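Local coordinates for protein putative agmatinase (Clostridium difficile, PDB 3LHL) that probably hydrolyses agmatine to putrescine and urea at a manganese centre, as a member of the agmatinase branch of the arginase family, at residues A[232-237]-A[271-276]; A[124-129]-A[173-178]; A[79-84]-A[106-111]; A[249-254]-A[258-263]; A[15-20]-A[98-103]. All coordinates share one frame; numbering follows the deposited sequence.

Interaction 1 (A[232-237]-A[271-276])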
# COMPACT_ATOMS: atom_id res chain seq x y z
N LYS A 232 8.78 8.63 -9.85
CA LYS A 232 9.24 9.87 -10.44
C LYS A 232 8.07 10.86 -10.49
O LYS A 232 8.23 12.04 -10.18
CB LYS A 232 9.78 9.61 -11.85
CG LYS A 232 10.58 10.77 -12.43
CD LYS A 232 11.06 10.45 -13.84
CE LYS A 232 10.39 11.35 -14.87
NZ LYS A 232 8.90 11.23 -14.87
N ILE A 233 6.91 10.36 -10.88
CA ILE A 233 5.70 11.17 -10.99
C ILE A 233 5.30 11.77 -9.64
O ILE A 233 4.89 12.93 -9.56
CB ILE A 233 4.54 10.32 -11.54
CG1 ILE A 233 4.85 9.92 -12.98
CG2 ILE A 233 3.22 11.08 -11.42
CD1 ILE A 233 3.95 8.85 -13.54
N ILE A 234 5.42 10.98 -8.58
CA ILE A 234 5.09 11.47 -7.26
C ILE A 234 6.14 12.49 -6.82
O ILE A 234 5.81 13.53 -6.26
CB ILE A 234 5.02 10.32 -6.23
CG1 ILE A 234 3.73 9.53 -6.43
CG2 ILE A 234 5.12 10.86 -4.81
CD1 ILE A 234 3.59 8.35 -5.52
N LYS A 235 7.41 12.18 -7.08
CA LYS A 235 8.49 13.08 -6.71
C LYS A 235 8.35 14.46 -7.34
O LYS A 235 8.62 15.47 -6.69
CB LYS A 235 9.85 12.49 -7.10
CG LYS A 235 11.02 13.45 -6.90
CD LYS A 235 12.35 12.80 -7.21
CE LYS A 235 13.51 13.77 -7.02
NZ LYS A 235 13.49 14.89 -8.01
N ASN A 236 7.94 14.51 -8.60
CA ASN A 236 7.79 15.78 -9.30
C ASN A 236 6.42 16.44 -9.12
O ASN A 236 6.18 17.52 -9.64
CB ASN A 236 8.06 15.61 -10.80
CG ASN A 236 9.48 15.14 -11.10
OD1 ASN A 236 10.43 15.55 -10.45
ND2 ASN A 236 9.62 14.27 -12.10
N SER A 237 5.53 15.79 -8.38
CA SER A 237 4.20 16.34 -8.19
C SER A 237 4.09 17.17 -6.91
O SER A 237 5.06 17.35 -6.19
CB SER A 237 3.16 15.23 -8.13
OG SER A 237 3.15 14.63 -6.84
N CYS A 271 10.14 5.56 0.53
CA CYS A 271 10.64 6.29 1.69
C CYS A 271 11.35 7.54 1.19
O CYS A 271 11.14 8.63 1.71
CB CYS A 271 11.62 5.43 2.49
SG CYS A 271 10.86 4.15 3.52
N LEU A 272 12.18 7.37 0.16
CA LEU A 272 12.91 8.50 -0.40
C LEU A 272 11.94 9.58 -0.87
O LEU A 272 12.04 10.74 -0.47
CB LEU A 272 13.78 8.02 -1.56
CG LEU A 272 14.97 7.16 -1.14
CD1 LEU A 272 15.67 6.59 -2.35
CD2 LEU A 272 15.92 8.00 -0.30
N ILE A 273 10.98 9.19 -1.70
CA ILE A 273 9.99 10.11 -2.23
C ILE A 273 9.25 10.89 -1.14
O ILE A 273 9.13 12.11 -1.22
CB ILE A 273 8.99 9.34 -3.12
CG1 ILE A 273 9.30 9.63 -4.58
CG2 ILE A 273 7.55 9.69 -2.78
CD1 ILE A 273 10.72 9.33 -4.96
N ILE A 274 8.75 10.18 -0.14
CA ILE A 274 8.01 10.82 0.94
C ILE A 274 8.93 11.66 1.81
O ILE A 274 8.62 12.81 2.14
CB ILE A 274 7.28 9.76 1.81
CG1 ILE A 274 6.31 8.96 0.94
CG2 ILE A 274 6.50 10.44 2.93
CD1 ILE A 274 5.69 7.78 1.65
N SER A 275 10.08 11.09 2.18
CA SER A 275 11.03 11.79 3.03
C SER A 275 11.50 13.10 2.41
O SER A 275 11.67 14.11 3.11
CB SER A 275 12.24 10.91 3.32
OG SER A 275 11.87 9.79 4.10
N ASP A 276 11.70 13.10 1.10
CA ASP A 276 12.16 14.29 0.41
C ASP A 276 11.13 15.41 0.43
O ASP A 276 11.48 16.58 0.59
CB ASP A 276 12.53 13.97 -1.04
CG ASP A 276 13.18 15.15 -1.75
OD1 ASP A 276 14.23 15.62 -1.27
OD2 ASP A 276 12.63 15.62 -2.77

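Interaction 2 (A[124-129]-A[173-178]). With MN (manganese (II) ion), chain B.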
# COMPACT_ATOMS: atom_id res chain seq x y z
N THR A 124 -9.83 -5.23 -7.86
CA THR A 124 -10.66 -4.09 -7.49
C THR A 124 -10.84 -3.96 -5.98
O THR A 124 -10.80 -2.86 -5.43
CB THR A 124 -12.08 -4.18 -8.12
OG1 THR A 124 -12.83 -5.21 -7.46
CG2 THR A 124 -12.00 -4.50 -9.62
N ASP A 125 -11.02 -5.10 -5.31
CA ASP A 125 -11.23 -5.11 -3.86
C ASP A 125 -12.52 -4.36 -3.51
O ASP A 125 -12.68 -3.85 -2.41
CB ASP A 125 -10.05 -4.46 -3.14
CG ASP A 125 -8.84 -5.36 -3.08
OD1 ASP A 125 -8.96 -6.55 -3.45
OD2 ASP A 125 -7.76 -4.89 -2.66
N LEU A 126 -13.45 -4.31 -4.46
CA LEU A 126 -14.70 -3.61 -4.25
C LEU A 126 -15.88 -4.47 -3.80
O LEU A 126 -16.94 -3.95 -3.46
CB LEU A 126 -15.08 -2.83 -5.51
CG LEU A 126 -14.28 -1.55 -5.78
CD1 LEU A 126 -14.75 -0.91 -7.08
CD2 LEU A 126 -14.47 -0.58 -4.62
N ARG A 127 -15.73 -5.79 -3.79
CA ARG A 127 -16.85 -6.61 -3.38
C ARG A 127 -17.22 -6.36 -1.92
O ARG A 127 -16.36 -6.06 -1.09
CB ARG A 127 -16.57 -8.10 -3.63
CG ARG A 127 -15.53 -8.74 -2.75
CD ARG A 127 -15.21 -10.12 -3.31
NE ARG A 127 -14.63 -10.01 -4.65
CZ ARG A 127 -14.55 -11.00 -5.53
NH1 ARG A 127 -15.02 -12.21 -5.23
NH2 ARG A 127 -13.99 -10.78 -6.71
N GLU A 128 -18.51 -6.47 -1.63
CA GLU A 128 -19.05 -6.24 -0.29
C GLU A 128 -18.56 -7.27 0.72
O GLU A 128 -18.28 -6.94 1.87
CB GLU A 128 -20.58 -6.24 -0.36
CG GLU A 128 -21.31 -5.94 0.95
CD GLU A 128 -20.92 -4.60 1.57
OE1 GLU A 128 -20.62 -3.64 0.82
OE2 GLU A 128 -20.94 -4.50 2.81
N GLU A 129 -18.47 -8.53 0.30
CA GLU A 129 -18.00 -9.59 1.18
C GLU A 129 -17.15 -10.59 0.43
O GLU A 129 -17.16 -10.65 -0.80
CB GLU A 129 -19.17 -10.36 1.79
CG GLU A 129 -20.09 -9.59 2.72
CD GLU A 129 -21.01 -10.53 3.49
OE1 GLU A 129 -21.42 -11.57 2.92
OE2 GLU A 129 -21.34 -10.22 4.65
N LYS A 173 -19.67 5.01 -11.27
CA LYS A 173 -18.67 6.03 -10.96
C LYS A 173 -18.41 6.30 -9.48
O LYS A 173 -18.20 7.45 -9.08
CB LYS A 173 -19.07 7.35 -11.64
CG LYS A 173 -19.45 7.21 -13.10
CD LYS A 173 -19.68 8.56 -13.75
CE LYS A 173 -20.06 8.42 -15.22
NZ LYS A 173 -20.18 9.75 -15.90
N HIS A 174 -18.40 5.26 -8.66
CA HIS A 174 -18.16 5.45 -7.23
C HIS A 174 -16.67 5.64 -6.95
O HIS A 174 -16.28 6.10 -5.87
CB HIS A 174 -18.73 4.27 -6.45
CG HIS A 174 -20.23 4.24 -6.44
ND1 HIS A 174 -20.99 5.25 -5.90
CD2 HIS A 174 -21.10 3.31 -6.90
CE1 HIS A 174 -22.27 4.96 -6.04
NE2 HIS A 174 -22.37 3.79 -6.64
N THR A 175 -15.83 5.28 -7.92
CA THR A 175 -14.38 5.44 -7.78
C THR A 175 -13.82 5.67 -9.17
O THR A 175 -14.49 5.39 -10.17
CB THR A 175 -13.67 4.17 -7.23
OG1 THR A 175 -13.58 3.19 -8.27
CG2 THR A 175 -14.45 3.57 -6.06
N TYR A 176 -12.60 6.19 -9.24
CA TYR A 176 -11.96 6.37 -10.53
C TYR A 176 -11.11 5.12 -10.68
O TYR A 176 -10.41 4.72 -9.76
CB TYR A 176 -11.03 7.59 -10.53
CG TYR A 176 -10.12 7.57 -11.74
CD1 TYR A 176 -10.57 8.01 -12.98
CD2 TYR A 176 -8.83 7.04 -11.65
CE1 TYR A 176 -9.77 7.92 -14.11
CE2 TYR A 176 -8.02 6.94 -12.77
CZ TYR A 176 -8.49 7.39 -14.00
OH TYR A 176 -7.69 7.30 -15.12
N MSE A 177 -11.17 4.49 -11.85
CA MSE A 177 -10.41 3.27 -12.06
C MSE A 177 -9.78 3.16 -13.43
O MSE A 177 -10.46 3.28 -14.44
CB MSE A 177 -11.31 2.06 -11.83
CG MSE A 177 -10.62 0.73 -12.05
SE MSE A 177 -11.81 -0.78 -11.84
CE MSE A 177 -11.98 -0.77 -9.91
N GLU A 178 -8.47 2.93 -13.47
CA GLU A 178 -7.81 2.74 -14.75
C GLU A 178 -7.62 1.23 -14.84
O GLU A 178 -6.91 0.63 -14.03
CB GLU A 178 -6.45 3.43 -14.82
CG GLU A 178 -5.95 3.51 -16.27
CD GLU A 178 -4.45 3.70 -16.39
OE1 GLU A 178 -3.89 4.54 -15.65
OE2 GLU A 178 -3.84 3.03 -17.25
MN MN B . -5.55 -5.70 -2.73

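Interaction 3 (A[79-84]-A[106-111])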
# COMPACT_ATOMS: atom_id res chain seq x y z
N GLN A 79 -4.49 1.59 16.55
CA GLN A 79 -3.79 2.24 17.65
C GLN A 79 -2.40 2.72 17.27
O GLN A 79 -2.06 3.89 17.50
CB GLN A 79 -3.67 1.28 18.84
CG GLN A 79 -4.98 1.04 19.57
CD GLN A 79 -5.61 2.32 20.05
OE1 GLN A 79 -6.57 2.82 19.46
NE2 GLN A 79 -5.07 2.87 21.14
N GLU A 80 -1.59 1.84 16.69
CA GLU A 80 -0.22 2.19 16.30
C GLU A 80 -0.23 3.35 15.31
O GLU A 80 0.52 4.32 15.47
CB GLU A 80 0.49 0.98 15.69
CG GLU A 80 1.96 1.23 15.33
CD GLU A 80 2.80 1.68 16.52
OE1 GLU A 80 2.81 0.96 17.54
OE2 GLU A 80 3.44 2.75 16.44
N THR A 81 -1.08 3.26 14.30
CA THR A 81 -1.17 4.29 13.28
C THR A 81 -1.59 5.62 13.90
O THR A 81 -0.97 6.65 13.63
CB THR A 81 -2.21 3.91 12.18
OG1 THR A 81 -1.94 2.59 11.71
CG2 THR A 81 -2.12 4.87 11.00
N TYR A 82 -2.63 5.59 14.73
CA TYR A 82 -3.14 6.80 15.37
C TYR A 82 -2.06 7.57 16.12
O TYR A 82 -1.94 8.79 15.98
CB TYR A 82 -4.28 6.48 16.34
CG TYR A 82 -4.71 7.69 17.13
CD1 TYR A 82 -5.31 8.78 16.49
CD2 TYR A 82 -4.41 7.81 18.49
CE1 TYR A 82 -5.59 9.96 17.18
CE2 TYR A 82 -4.69 8.98 19.19
CZ TYR A 82 -5.28 10.05 18.53
OH TYR A 82 -5.52 11.23 19.20
N LYS A 83 -1.27 6.87 16.93
CA LYS A 83 -0.22 7.54 17.67
C LYS A 83 0.76 8.23 16.72
O LYS A 83 1.20 9.36 16.99
CB LYS A 83 0.50 6.53 18.56
CG LYS A 83 -0.40 5.94 19.63
CD LYS A 83 0.23 4.73 20.30
CE LYS A 83 -0.77 4.05 21.22
NZ LYS A 83 -0.25 2.76 21.76
N ILE A 84 1.08 7.59 15.61
CA ILE A 84 2.00 8.18 14.64
C ILE A 84 1.37 9.43 14.03
O ILE A 84 2.00 10.48 13.94
CB ILE A 84 2.35 7.18 13.51
CG1 ILE A 84 3.10 5.98 14.11
CG2 ILE A 84 3.21 7.87 12.45
CD1 ILE A 84 3.30 4.83 13.15
N LYS A 106 -8.20 4.56 8.50
CA LYS A 106 -9.09 5.21 9.45
C LYS A 106 -8.34 6.15 10.37
O LYS A 106 -8.76 7.29 10.58
CB LYS A 106 -9.86 4.17 10.27
CG LYS A 106 -11.01 3.52 9.50
CD LYS A 106 -11.74 2.48 10.33
CE LYS A 106 -12.88 1.86 9.54
NZ LYS A 106 -13.63 0.85 10.34
N ALA A 107 -7.22 5.68 10.92
CA ALA A 107 -6.42 6.50 11.82
C ALA A 107 -5.97 7.78 11.11
O ALA A 107 -5.91 8.85 11.72
CB ALA A 107 -5.21 5.71 12.32
N VAL A 108 -5.66 7.67 9.83
CA VAL A 108 -5.22 8.83 9.06
C VAL A 108 -6.42 9.73 8.75
O VAL A 108 -6.34 10.96 8.89
CB VAL A 108 -4.55 8.41 7.73
CG1 VAL A 108 -4.13 9.64 6.94
CG2 VAL A 108 -3.34 7.52 8.00
N HIS A 109 -7.52 9.12 8.33
CA HIS A 109 -8.73 9.86 7.99
C HIS A 109 -9.28 10.64 9.19
O HIS A 109 -9.90 11.68 9.02
CB HIS A 109 -9.79 8.90 7.44
CG HIS A 109 -11.08 9.57 7.07
ND1 HIS A 109 -12.21 9.50 7.85
CD2 HIS A 109 -11.39 10.37 6.02
CE1 HIS A 109 -13.17 10.23 7.30
NE2 HIS A 109 -12.70 10.77 6.19
N GLU A 110 -9.04 10.13 10.39
CA GLU A 110 -9.50 10.80 11.61
C GLU A 110 -9.00 12.24 11.66
O GLU A 110 -9.72 13.13 12.10
CB GLU A 110 -8.99 10.06 12.86
CG GLU A 110 -9.49 8.63 13.00
CD GLU A 110 -11.00 8.56 13.15
OE1 GLU A 110 -11.71 9.16 12.31
OE2 GLU A 110 -11.49 7.91 14.10
N LYS A 111 -7.77 12.46 11.23
CA LYS A 111 -7.20 13.80 11.23
C LYS A 111 -7.43 14.53 9.91
O LYS A 111 -7.77 15.72 9.90
CB LYS A 111 -5.70 13.74 11.52
CG LYS A 111 -5.01 15.08 11.39
CD LYS A 111 -3.50 14.95 11.49
CE LYS A 111 -2.83 16.29 11.20
NZ LYS A 111 -1.35 16.17 11.27

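Interaction 4 (A[249-254]-A[258-263])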
# COMPACT_ATOMS: atom_id res chain seq x y z
N LEU A 249 2.83 -8.99 -0.14
CA LEU A 249 4.06 -9.70 -0.47
C LEU A 249 3.97 -10.99 0.33
O LEU A 249 3.86 -10.95 1.56
CB LEU A 249 5.31 -8.94 -0.03
CG LEU A 249 6.55 -9.86 0.06
CD1 LEU A 249 7.04 -10.22 -1.34
CD2 LEU A 249 7.66 -9.18 0.85
N SER A 250 3.99 -12.12 -0.36
CA SER A 250 3.93 -13.43 0.29
C SER A 250 5.15 -14.16 -0.25
O SER A 250 5.08 -14.85 -1.26
CB SER A 250 2.64 -14.15 -0.10
OG SER A 250 2.41 -15.24 0.76
N PRO A 251 6.30 -13.99 0.43
CA PRO A 251 7.64 -14.53 0.18
C PRO A 251 7.78 -15.95 -0.34
O PRO A 251 8.27 -16.17 -1.45
CB PRO A 251 8.35 -14.36 1.53
CG PRO A 251 7.70 -13.15 2.08
CD PRO A 251 6.24 -13.38 1.77
N ASP A 252 7.37 -16.92 0.47
CA ASP A 252 7.51 -18.32 0.10
C ASP A 252 6.96 -18.73 -1.26
O ASP A 252 7.43 -19.71 -1.83
CB ASP A 252 6.89 -19.20 1.19
CG ASP A 252 7.47 -18.91 2.56
OD1 ASP A 252 8.69 -18.65 2.65
OD2 ASP A 252 6.71 -18.95 3.55
N TYR A 253 6.00 -17.99 -1.79
CA TYR A 253 5.45 -18.37 -3.09
C TYR A 253 6.39 -18.07 -4.25
O TYR A 253 6.17 -18.54 -5.37
CB TYR A 253 4.08 -17.71 -3.31
CG TYR A 253 3.03 -18.24 -2.36
CD1 TYR A 253 2.84 -19.62 -2.20
CD2 TYR A 253 2.25 -17.38 -1.60
CE1 TYR A 253 1.89 -20.13 -1.30
CE2 TYR A 253 1.29 -17.86 -0.70
CZ TYR A 253 1.12 -19.24 -0.56
OH TYR A 253 0.19 -19.72 0.34
N ASP A 254 7.43 -17.28 -3.99
CA ASP A 254 8.43 -16.97 -5.01
C ASP A 254 9.72 -17.61 -4.54
O ASP A 254 10.50 -17.00 -3.80
CB ASP A 254 8.64 -15.46 -5.17
CG ASP A 254 9.62 -15.13 -6.29
OD1 ASP A 254 10.29 -16.06 -6.79
OD2 ASP A 254 9.72 -13.95 -6.68
N VAL A 258 13.11 -13.25 -5.58
CA VAL A 258 13.10 -11.92 -6.20
C VAL A 258 11.95 -11.01 -5.76
O VAL A 258 12.13 -9.79 -5.67
CB VAL A 258 13.12 -12.05 -7.74
CG1 VAL A 258 12.83 -10.70 -8.39
CG2 VAL A 258 14.50 -12.56 -8.19
N SER A 259 10.79 -11.58 -5.46
CA SER A 259 9.65 -10.79 -5.01
C SER A 259 10.00 -9.97 -3.77
O SER A 259 9.54 -8.84 -3.61
CB SER A 259 8.47 -11.70 -4.68
OG SER A 259 7.96 -12.31 -5.85
N THR A 260 10.81 -10.54 -2.89
CA THR A 260 11.22 -9.86 -1.67
C THR A 260 12.13 -8.69 -2.01
O THR A 260 12.03 -7.60 -1.43
CB THR A 260 11.96 -10.84 -0.73
OG1 THR A 260 11.09 -11.93 -0.40
CG2 THR A 260 12.41 -10.14 0.56
N VAL A 261 13.03 -8.91 -2.96
CA VAL A 261 13.96 -7.88 -3.38
C VAL A 261 13.17 -6.73 -3.99
O VAL A 261 13.47 -5.57 -3.74
CB VAL A 261 14.95 -8.45 -4.43
CG1 VAL A 261 15.92 -7.36 -4.87
CG2 VAL A 261 15.71 -9.62 -3.82
N ILE A 262 12.16 -7.06 -4.79
CA ILE A 262 11.33 -6.05 -5.42
C ILE A 262 10.63 -5.20 -4.35
O ILE A 262 10.58 -3.98 -4.46
CB ILE A 262 10.27 -6.70 -6.33
CG1 ILE A 262 10.97 -7.45 -7.47
CG2 ILE A 262 9.31 -5.65 -6.85
CD1 ILE A 262 10.02 -8.16 -8.44
N ALA A 263 10.10 -5.86 -3.33
CA ALA A 263 9.40 -5.16 -2.25
C ALA A 263 10.37 -4.23 -1.52
O ALA A 263 10.02 -3.12 -1.13
CB ALA A 263 8.79 -6.16 -1.27
O HOH W 1 10.11 -13.80 -2.52

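Interaction 5 (A[15-20]-A[98-103]). With MN (manganese (II) ion), chain B.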
# COMPACT_ATOMS: atom_id res chain seq x y z
N VAL A 15 3.42 -5.25 9.74
CA VAL A 15 2.21 -5.87 10.26
C VAL A 15 2.09 -7.23 9.60
O VAL A 15 1.51 -7.35 8.51
CB VAL A 15 0.95 -5.04 9.92
CG1 VAL A 15 -0.29 -5.76 10.44
CG2 VAL A 15 1.04 -3.65 10.53
N GLY A 16 2.66 -8.24 10.25
CA GLY A 16 2.61 -9.59 9.71
C GLY A 16 1.29 -10.26 10.03
O GLY A 16 1.21 -11.12 10.92
N PHE A 17 0.26 -9.87 9.29
CA PHE A 17 -1.08 -10.41 9.49
C PHE A 17 -1.71 -10.86 8.17
O PHE A 17 -1.67 -10.13 7.18
CB PHE A 17 -1.97 -9.35 10.14
CG PHE A 17 -3.43 -9.71 10.18
CD1 PHE A 17 -3.90 -10.61 11.13
CD2 PHE A 17 -4.32 -9.17 9.27
CE1 PHE A 17 -5.25 -10.96 11.18
CE2 PHE A 17 -5.68 -9.51 9.30
CZ PHE A 17 -6.14 -10.41 10.26
N ASP A 18 -2.30 -12.05 8.17
CA ASP A 18 -3.00 -12.56 6.99
C ASP A 18 -4.22 -13.36 7.44
O ASP A 18 -4.66 -14.29 6.77
CB ASP A 18 -2.09 -13.42 6.10
CG ASP A 18 -1.39 -14.54 6.85
OD1 ASP A 18 -2.01 -15.17 7.74
OD2 ASP A 18 -0.22 -14.81 6.52
N GLY A 19 -4.75 -12.97 8.59
CA GLY A 19 -5.90 -13.64 9.18
C GLY A 19 -7.14 -13.88 8.34
O GLY A 19 -7.89 -14.82 8.63
N THR A 20 -7.39 -13.07 7.31
CA THR A 20 -8.58 -13.30 6.49
C THR A 20 -8.27 -13.96 5.15
O THR A 20 -9.13 -14.04 4.28
CB THR A 20 -9.37 -11.99 6.23
OG1 THR A 20 -8.75 -11.24 5.19
CG2 THR A 20 -9.43 -11.14 7.50
N HIS A 98 -4.10 -7.11 2.47
CA HIS A 98 -4.58 -5.76 2.25
C HIS A 98 -5.55 -5.21 3.30
O HIS A 98 -5.75 -4.01 3.38
CB HIS A 98 -5.20 -5.67 0.85
CG HIS A 98 -4.99 -4.35 0.18
ND1 HIS A 98 -5.18 -4.16 -1.17
CD2 HIS A 98 -4.59 -3.15 0.68
CE1 HIS A 98 -4.91 -2.90 -1.48
NE2 HIS A 98 -4.55 -2.27 -0.37
N LEU A 99 -6.14 -6.08 4.11
CA LEU A 99 -7.08 -5.59 5.11
C LEU A 99 -6.43 -4.64 6.13
O LEU A 99 -7.10 -3.76 6.65
CB LEU A 99 -7.75 -6.76 5.83
CG LEU A 99 -8.86 -6.40 6.83
CD1 LEU A 99 -9.95 -5.57 6.14
CD2 LEU A 99 -9.45 -7.67 7.41
N VAL A 100 -5.13 -4.82 6.39
CA VAL A 100 -4.43 -3.96 7.36
C VAL A 100 -4.56 -2.48 7.00
O VAL A 100 -4.40 -1.61 7.86
CB VAL A 100 -2.91 -4.30 7.47
CG1 VAL A 100 -2.73 -5.77 7.84
CG2 VAL A 100 -2.20 -3.96 6.18
N THR A 101 -4.84 -2.21 5.74
CA THR A 101 -5.00 -0.84 5.26
C THR A 101 -6.24 -0.14 5.83
O THR A 101 -6.23 1.08 6.01
CB THR A 101 -5.07 -0.83 3.71
OG1 THR A 101 -3.81 -1.23 3.17
CG2 THR A 101 -5.43 0.56 3.19
N LEU A 102 -7.29 -0.90 6.11
CA LEU A 102 -8.52 -0.29 6.62
C LEU A 102 -8.33 0.48 7.93
O LEU A 102 -8.62 1.68 7.98
CB LEU A 102 -9.62 -1.36 6.79
CG LEU A 102 -10.98 -0.94 7.36
CD1 LEU A 102 -11.52 0.30 6.63
CD2 LEU A 102 -11.95 -2.11 7.22
N PRO A 103 -7.84 -0.18 8.99
CA PRO A 103 -7.63 0.55 10.25
C PRO A 103 -6.60 1.66 10.13
O PRO A 103 -6.73 2.71 10.75
CB PRO A 103 -7.20 -0.55 11.22
CG PRO A 103 -6.56 -1.58 10.33
CD PRO A 103 -7.50 -1.60 9.15
MN MN B . -5.55 -5.70 -2.73

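Interaction 1 (A[232-237]-A[271-276])
Ile273 packs against Ile234 and Lys235 where the end of one helix meets the flank of another, and following its side chain outward shows how a single branched residue can serve two neighbours. The bond to CB points at the other segment, and beyond CB the chain divides. The Ile273 CG2 methyl meets CG2 of Ile234 at 3.4 Å, tighter than an ordinary methyl contact, the two side chains crossing at about a right angle. On the other branch, Ile273 CG1 lies 3.9 Å from CB of Lys235, and Ile273 CD1 at the tip touches the same carbon. Lys235 lends only the root of its chain: CG stands opposite its own backbone N (chi1 173°) and the amine end leads away. Lys235 NZ stays 5.4 Å from Asp276 OD2, opposite charges near each other but not in contact. Helix 229-235 thus rests on helix 258-278, with Phe185 of helix 185-191 and Ile241 of strand 240-247 also packing on Ile234, and Leu48 of a loop on Ile273.

Interaction 2 (A[124-129]-A[173-178])
A fully extended start to the Met177 chain, chi1 179° with the next torsion extended as well, carries its selenium straight out from the strand, and a bend at chi3 (-74°) then turns the terminal methyl CE onto Thr124 and Leu126. Met177 is present as selenomethionine. Met177 CE touches Thr124 CG2 at 3.7 Å, the two side chains meeting at a slant, and reaches Leu126 CD1 tip to tip at 4.0 Å, so one methyl serves both residues of the loop. Farther along, Leu126 CD2 makes a looser approach to Thr175 CG2; the hydroxyl of Thr175 is held by Gln155 instead.

Thr124 has two roles: while its methyl faces Met177, Thr124 OG1 accepts from the backbone N of Leu126 at 3.2 Å with an N-H...O angle of 165°, closing an ST turn around Asp125. Asp125 adopts positive phi and sends its carboxylate away from the apolar patch, and its OD2 binds manganese at 2.4 Å. His98, Asp121 and Asp202 provide the other protein ligands of this ion. Phe166 of helix 163-170 and Ile158 of strand 153-158 extend the apolar surroundings of Thr124 and Met177. This is one of the metal-binding loops of the arginase fold, the one after strand 115-120, with an apolar back lying on strand 176-179 and an acidic residue at the manganese site.

Interaction 3 (A[79-84]-A[106-111])
Helices 79-84 and 106-111 run in broadly the same direction, their local axes 8.5 Å apart at closest approach and crossing at -34°, with Tyr82 and Ala107 bringing their CA atoms to 4.8 Å. The small side chain of Ala107 at the crossing probably allows so near an approach. Ala107 CB enters between Thr81 and Tyr82: it lies 3.5 Å from CG2 of Thr81, a tight contact, and the same distance from the backbone N of Tyr82, whose own CB is 4.2 Å from it. Thr81 turns its two branches to different tasks. The methyl CG2 of Thr81, opposite the backbone N, faces Ala107 and brushes Val108 CG2 at 4.2 Å, whereas OG1 bonds to the carbonyl of Ile77 one helical turn earlier. The apolar branch therefore meets the neighbouring helix and the polar one is satisfied within its own. Pro91 of strand 90-95 packs on both Thr81 and Val108, and Phe13 of strand 10-15 also packs on Thr81. Tyr78 packs on Ala107 and bonds through its hydroxyl to Glu110. Two helices packed side by side over parallel strands, with strand 90-95 connecting them in the chain, are characteristic of the three-layer alpha/beta/alpha fold of the arginase family.

Interaction 4 (A[249-254]-A[258-263])
Asp254 OD2 is gripped twice by Ser259, whose hydroxyl OG donates to it at 2.5 Å and whose backbone N donates at 2.9 Å. The two donors approach differently: OG meets the anti lone pair of OD2, on the side away from OD1, while the N-H comes from above the carboxylate plane with a bent angle of 140°. Asp254 OD1 is bonded to the hydroxyl of Thr256, so both oxygens are engaged at the start of the helix, where the helix N terminus would probably favour a negative group. Ser259 OG has a further partner in the backbone N of Gly213. Beside this polar end, a water links Pro251 O at 3.2 Å to Thr260 OG1 at 3.0 Å. Leu249 provides the apolar part: its CD1 lies against Ser259 O at 3.6 Å, and its CD2 against Ala263 CB at 3.9 Å. The turn after strand 240-247 is thereby folded back onto the first turns of helix 258-278, with Ala30 and Met34 of helix 30-38 packing on Leu249.

Interaction 5 (A[15-20]-A[98-103])
Thr20 and Leu99 form the tightest point of this contact, Thr20 CG2 pressing on Leu99 CD2 at 3.5 Å, with the two side chains crossing at about a right angle. Beside it, Val100 CG1 is shared by two residues. Val100 CG1 touches Val15 CG1 at 3.6 Å and, more loosely, Phe17 CD2 at 4.0 Å, meeting the ring obliquely as the side chains pass in opposite directions. The chi1 of Val100 (-57°) sets CG1 opposite its carbonyl carbon, which brings that methyl to this shared position. One face of the Phe17 ring is covered by its own loop, the backbone N of Gly19 lying 3.2 Å above the ring plane, over its centre.

On the outer side of the loop Gly19 is exposed. Asp18, although its CB is directed away from segment 98-103, is buried and held by a salt bridge to Arg28 and by the backbone N of Gly26. Thr20 has its methyl inward on Leu99 and its hydroxyl bonded to Glu97. Only packing of methyls and a ring joins the segments here, yet the residue just before Leu99 has a different role. His98 turns from the loop and binds manganese through ND1 at 2.2 Å, while its NE2 bonds to Thr200 OG1. With both ring nitrogens engaged, the imidazole is fixed in rotation, and the apolar contact forms the rear of a metal-binding turn whose coordinating face is polar.

Overall arrangement
All five contacts lie in one alpha/beta domain built on a parallel eight-stranded sheet. Along the chain, interactions 5 and 3 open first and interleave, followed by interaction 2, while interaction 4 falls within the chain span of interaction 1. Helix 101-111 links interactions 3 and 5, whose centres are about 15 Å apart, and helix 258-278 carries both 4 and 1, near its start and toward its end, their centres about 24 Å apart. Interactions 2 and 5 have centres about 19 Å apart yet meet at one manganese ion, Asp125 and His98 being fellow ligands. The packing in 1 and 3 is remote from that site, whereas 2 and 5 shape loops at the sheet's metal-binding end.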